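E3 ubiquitin-protein ligase HERC2 (Homo sapiens, PDB 4L1M) is a giant E3 ubiquitin ligase, whose first RCC1-like domain, a seven-bladed beta-propeller, probably serves as a platform for binding other proteins. Local coordinates at residues Q90-R95 with E138-I143; E306-K311 with E331-G336. All coordinates share one frame; numbering follows the deposited sequence.

Both contacts join the loop that leads from one propeller blade into the next to a strand of that next blade, but they meet it at different depths. Interaction 1 lies at the surface and reaches the outermost strand 140-142; it is made by apolar packing round one proline, with a carboxylate lying loosely beside it. Interaction 2 is largely buried and reaches the third strand of its blade, 332-335; it pairs leucine packing with a salt bridge whose carboxylate also takes a hydrogen bond from a histidine of its own segment. In both, a leucine carries the apolar part. The centres of interactions 1 and 2 are about 38 Å apart, on opposite sides of the chain's centre.

Interaction 1 (Q90-R95 with E138-I143); sequences QGLASR and EEPKVI
Leu92 and Pro140 make the close part of this contact. The leucine methyl Leu92 CD2 rests 3.6 Å from Pro140 CB, while Leu92 CG stands 3.9 Å from Pro140 CG, and the two side chains run nearly perpendicular. With chi1 at -57°, Leu92 carries its CG beside its own backbone N, and the branch beyond swings in to the proline although the CB itself does not aim there. The far end of the same ring is met by backbone: Gln90 O comes within 3.4 Å of Pro140 CD. Toward solvent the fit slackens. Glu139 reaches over with an extended chain, yet Glu139 OE2 stays 3.6 Å from Gln90 O and 3.7 Å from Gln90 CB, loose approaches between a carboxylate and groups that offer it no proton. The Gln90 amide leads away. At Gly91 phi is positive, 100°, where a CB would press on the Gln90 carbonyl O and point at the Glu139-Pro140 side. The loop 90-95 links strand 87-88 of one blade to strand 97-101 of the next, whose outermost strand holds Pro140. Beneath the pair lies strand 118-122, where Tyr119 receives Leu92 and Trp121 receives Pro140.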
loop_
_atom_site.group_PDB
_atom_site.type_symbol
_atom_site.label_atom_id
_atom_site.label_comp_id
_atom_site.label_asym_id
_atom_site.label_seq_id
_atom_site.Cartn_x
_atom_site.Cartn_y
_atom_site.Cartn_z
ATOM N N GLN A 90 -8.232 -18.631 9.021
ATOM C CA GLN A 90 -9.542 -19.115 9.454
ATOM C C GLN A 90 -10.470 -17.943 9.809
ATOM O O GLN A 90 -10.019 -16.885 10.258
ATOM C CB GLN A 90 -9.358 -20.040 10.671
ATOM C CG GLN A 90 -8.644 -21.356 10.344
ATOM C CD GLN A 90 -9.480 -22.288 9.476
ATOM O OE1 GLN A 90 -10.661 -22.038 9.239
ATOM N NE2 GLN A 90 -8.867 -23.365 8.989
ATOM N N GLY A 91 -11.764 -18.134 9.621
ATOM C CA GLY A 91 -12.734 -17.101 9.960
ATOM C C GLY A 91 -13.204 -16.312 8.758
ATOM O O GLY A 91 -14.110 -15.490 8.878
ATOM N N LEU A 92 -12.618 -16.585 7.596
ATOM C CA LEU A 92 -13.084 -15.996 6.333
ATOM C C LEU A 92 -13.730 -17.002 5.385
ATOM O O LEU A 92 -14.292 -16.606 4.353
ATOM C CB LEU A 92 -11.919 -15.337 5.612
ATOM C CG LEU A 92 -11.180 -14.264 6.402
ATOM C CD1 LEU A 92 -9.997 -13.786 5.601
ATOM C CD2 LEU A 92 -12.080 -13.094 6.754
ATOM N N ALA A 93 -13.677 -18.292 5.733
ATOM C CA ALA A 93 -14.243 -19.349 4.878
ATOM C C ALA A 93 -15.674 -19.042 4.433
ATOM O O ALA A 93 -16.052 -19.343 3.298
ATOM C CB ALA A 93 -14.189 -20.704 5.580
ATOM N N SER A 94 -16.464 -18.439 5.317
ATOM C CA SER A 94 -17.839 -18.058 4.969
ATOM C C SER A 94 -17.927 -17.239 3.654
ATOM O O SER A 94 -18.837 -17.438 2.861
ATOM C CB SER A 94 -18.483 -17.270 6.128
ATOM N N ARG A 95 -16.976 -16.332 3.438
ATOM C CA ARG A 95 -17.128 -15.290 2.414
ATOM C C ARG A 95 -16.087 -15.337 1.277
ATOM O O ARG A 95 -15.063 -16.001 1.375
ATOM C CB ARG A 95 -17.132 -13.893 3.086
ATOM N N GLU A 138 -6.815 -12.354 17.318
ATOM C CA GLU A 138 -6.094 -13.381 16.593
ATOM C C GLU A 138 -6.778 -13.695 15.238
ATOM O O GLU A 138 -6.106 -14.005 14.255
ATOM C CB GLU A 138 -5.965 -14.656 17.442
ATOM C CG GLU A 138 -5.049 -14.497 18.650
ATOM N N GLU A 139 -8.106 -13.600 15.186
ATOM C CA GLU A 139 -8.841 -13.955 13.973
ATOM C C GLU A 139 -9.760 -12.853 13.472
ATOM O O GLU A 139 -10.270 -12.054 14.263
ATOM C CB GLU A 139 -9.642 -15.216 14.201
ATOM C CG GLU A 139 -8.771 -16.455 14.305
ATOM C CD GLU A 139 -9.618 -17.697 14.578
ATOM O OE1 GLU A 139 -9.613 -18.230 15.715
ATOM O OE2 GLU A 139 -10.334 -18.125 13.657
ATOM N N PRO A 140 -9.967 -12.805 12.140
ATOM C CA PRO A 140 -10.807 -11.804 11.498
ATOM C C PRO A 140 -12.172 -11.654 12.151
ATOM O O PRO A 140 -12.803 -12.635 12.521
ATOM C CB PRO A 140 -10.965 -12.342 10.084
ATOM C CG PRO A 140 -9.727 -13.110 9.830
ATOM C CD PRO A 140 -9.353 -13.711 11.151
ATOM N N LYS A 141 -12.590 -10.409 12.298
ATOM C CA LYS A 141 -13.875 -10.063 12.831
ATOM C C LYS A 141 -14.509 -8.989 11.958
ATOM O O LYS A 141 -13.844 -8.036 11.545
ATOM C CB LYS A 141 -13.717 -9.523 14.256
ATOM C CG LYS A 141 -15.046 -9.208 14.924
ATOM C CD LYS A 141 -14.868 -8.765 16.360
ATOM C CE LYS A 141 -16.207 -8.531 17.019
ATOM N NZ LYS A 141 -16.066 -7.496 18.074
ATOM N N VAL A 142 -15.805 -9.127 11.720
ATOM C CA VAL A 142 -16.538 -8.186 10.883
ATOM C C VAL A 142 -16.563 -6.853 11.592
ATOM O O VAL A 142 -16.830 -6.815 12.779
ATOM C CB VAL A 142 -18.015 -8.617 10.659
ATOM C CG1 VAL A 142 -18.745 -7.594 9.810
ATOM C CG2 VAL A 142 -18.078 -9.959 9.971
ATOM N N ILE A 143 -16.287 -5.779 10.862
ATOM C CA ILE A 143 -16.504 -4.443 11.376
ATOM C C ILE A 143 -17.962 -4.107 11.125
ATOM O O ILE A 143 -18.343 -3.737 10.010
ATOM C CB ILE A 143 -15.623 -3.396 10.694
ATOM C CG1 ILE A 143 -14.134 -3.723 10.874
ATOM C CG2 ILE A 143 -15.938 -2.019 11.252
ATOM C CD1 ILE A 143 -13.210 -2.709 10.206
#

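Interaction 2 (E306-K311 with E331-G336); sequences EGLQGK and EVHSWG
Lys311 and Glu331 form a salt bridge, with Lys311 NZ 2.6 Å from Glu331 OE2 on the syn side of the carboxylate; Glu331 OE1 is more distant from Lys311 NZ, at 3.3 Å. The two chains meet crosswise and reach each other by different shapes. The bend of Lys311 at chi2 (-67°) turns its chain toward the carboxylate, Lys311 CD lying 3.4 Å from Glu331 OE2, and the bend at chi4 turns NZ onto that oxygen. Glu331 is extended beyond CG. A second donor comes from its own segment: His333 NE2 bonds to Glu331 OE2 at 3.0 Å and nearly straight, with the oxygen close to the imidazole plane but the nitrogen standing well above the carboxylate plane. Lys311 NZ also lies near the imidazole plane, at the ring edge, 3.9 Å from His333 CE1.

Leu308 supplies the apolar half. Leu308 CD2 approaches the imidazole obliquely, 3.6 Å from His333 ND1, the leucine and the histidine overlapping with their ends pointing opposite ways. The other methyl, Leu308 CD1, meets the indole 4.0 Å from Trp335 CZ3. Trp335 has its CG between the backbone N and the carbonyl carbon, chi1 69°, which swings the six-membered ring over to the leucine, while NE1 bonds to Arg290 O.

A type II turn runs from Leu308 to Lys311: Leu308 faces His333 and Trp335 of strand 332-335, the third strand of its blade, and Lys311 faces Glu331 just before it, so the loop between blades is joined to the sheet that follows it. Chemically, one carboxylate oxygen gathers two donors: the histidine bond limits rotation of the imidazole, and the lysine charge probably favours an ionised Glu331.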
loop_
_atom_site.group_PDB
_atom_site.type_symbol
_atom_site.label_atom_id
_atom_site.label_comp_id
_atom_site.label_asym_id
_atom_site.label_seq_id
_atom_site.Cartn_x
_atom_site.Cartn_y
_atom_site.Cartn_z
ATOM N N GLU A 306 12.325 11.361 -13.061
ATOM C CA GLU A 306 12.832 11.423 -14.446
ATOM C C GLU A 306 13.277 10.049 -14.970
ATOM O O GLU A 306 13.088 9.732 -16.146
ATOM C CB GLU A 306 13.974 12.458 -14.605
ATOM C CG GLU A 306 13.563 13.948 -14.545
ATOM C CD GLU A 306 14.696 14.933 -14.897
ATOM N N GLY A 307 13.821 9.216 -14.093
ATOM C CA GLY A 307 14.284 7.885 -14.506
ATOM C C GLY A 307 13.235 6.977 -15.160
ATOM O O GLY A 307 13.588 5.982 -15.764
ATOM N N LEU A 308 11.949 7.305 -14.990
ATOM C CA LEU A 308 10.843 6.548 -15.579
ATOM C C LEU A 308 10.130 7.261 -16.743
ATOM O O LEU A 308 9.248 6.673 -17.357
ATOM C CB LEU A 308 9.816 6.189 -14.499
ATOM C CG LEU A 308 10.316 5.351 -13.317
ATOM C CD1 LEU A 308 9.217 5.138 -12.276
ATOM C CD2 LEU A 308 10.862 4.001 -13.755
ATOM N N GLN A 309 10.482 8.514 -17.030
ATOM C CA GLN A 309 9.964 9.171 -18.233
ATOM C C GLN A 309 10.294 8.289 -19.434
ATOM O O GLN A 309 11.345 7.656 -19.472
ATOM C CB GLN A 309 10.566 10.568 -18.428
ATOM N N GLY A 310 9.380 8.232 -20.391
ATOM C CA GLY A 310 9.497 7.304 -21.507
ATOM C C GLY A 310 8.737 6.011 -21.264
ATOM O O GLY A 310 8.257 5.388 -22.204
ATOM N N LYS A 311 8.621 5.605 -20.007
ATOM C CA LYS A 311 7.875 4.413 -19.672
ATOM C C LYS A 311 6.504 4.825 -19.171
ATOM O O LYS A 311 6.346 5.852 -18.533
ATOM C CB LYS A 311 8.619 3.584 -18.627
ATOM C CG LYS A 311 10.062 3.251 -19.023
ATOM C CD LYS A 311 10.138 2.301 -20.220
ATOM C CE LYS A 311 11.573 2.152 -20.741
ATOM N NZ LYS A 311 12.348 1.009 -20.178
ATOM N N GLU A 331 7.646 -4.299 -17.873
ATOM C CA GLU A 331 8.956 -4.169 -17.225
ATOM C C GLU A 331 8.744 -3.862 -15.753
ATOM O O GLU A 331 7.793 -3.163 -15.394
ATOM C CB GLU A 331 9.782 -3.030 -17.832
ATOM C CG GLU A 331 10.217 -3.212 -19.268
ATOM C CD GLU A 331 11.008 -2.028 -19.812
ATOM O OE1 GLU A 331 11.786 -2.210 -20.760
ATOM O OE2 GLU A 331 10.867 -0.909 -19.307
ATOM N N VAL A 332 9.646 -4.344 -14.909
ATOM C CA VAL A 332 9.586 -4.050 -13.477
ATOM C C VAL A 332 10.831 -3.280 -13.046
ATOM O O VAL A 332 11.936 -3.819 -13.043
ATOM C CB VAL A 332 9.471 -5.346 -12.650
ATOM C CG1 VAL A 332 9.258 -5.028 -11.180
ATOM C CG2 VAL A 332 8.330 -6.208 -13.181
ATOM N N HIS A 333 10.643 -2.016 -12.674
ATOM C CA HIS A 333 11.743 -1.122 -12.256
ATOM C C HIS A 333 11.779 -1.032 -10.740
ATOM O O HIS A 333 10.757 -1.155 -10.081
ATOM C CB HIS A 333 11.504 0.258 -12.833
ATOM C CG HIS A 333 11.601 0.308 -14.328
ATOM N ND1 HIS A 333 12.564 1.047 -14.981
ATOM C CD2 HIS A 333 10.864 -0.290 -15.298
ATOM C CE1 HIS A 333 12.424 0.897 -16.286
ATOM N NE2 HIS A 333 11.401 0.088 -16.507
ATOM N N SER A 334 12.952 -0.809 -10.181
ATOM C CA SER A 334 13.046 -0.587 -8.738
ATOM C C SER A 334 14.087 0.475 -8.410
ATOM O O SER A 334 14.944 0.784 -9.222
ATOM C CB SER A 334 13.403 -1.881 -8.022
ATOM O OG SER A 334 14.781 -2.183 -8.177
ATOM N N TRP A 335 14.004 1.011 -7.205
ATOM C CA TRP A 335 14.994 1.968 -6.686
ATOM C C TRP A 335 14.883 2.048 -5.176
ATOM O O TRP A 335 13.900 1.588 -4.590
ATOM C CB TRP A 335 14.781 3.374 -7.284
ATOM C CG TRP A 335 13.531 4.024 -6.817
ATOM C CD1 TRP A 335 13.399 4.824 -5.754
ATOM C CD2 TRP A 335 12.239 3.920 -7.410
ATOM N NE1 TRP A 335 12.103 5.253 -5.635
ATOM C CE2 TRP A 335 11.370 4.706 -6.651
ATOM C CE3 TRP A 335 11.736 3.258 -8.532
ATOM C CZ2 TRP A 335 10.019 4.841 -6.956
ATOM C CZ3 TRP A 335 10.385 3.394 -8.833
ATOM C CH2 TRP A 335 9.543 4.174 -8.034
ATOM N N GLY A 336 15.887 2.665 -4.564
ATOM C CA GLY A 336 15.853 2.948 -3.139
ATOM C C GLY A 336 16.853 2.146 -2.343
ATOM O O GLY A 336 17.942 1.820 -2.823
#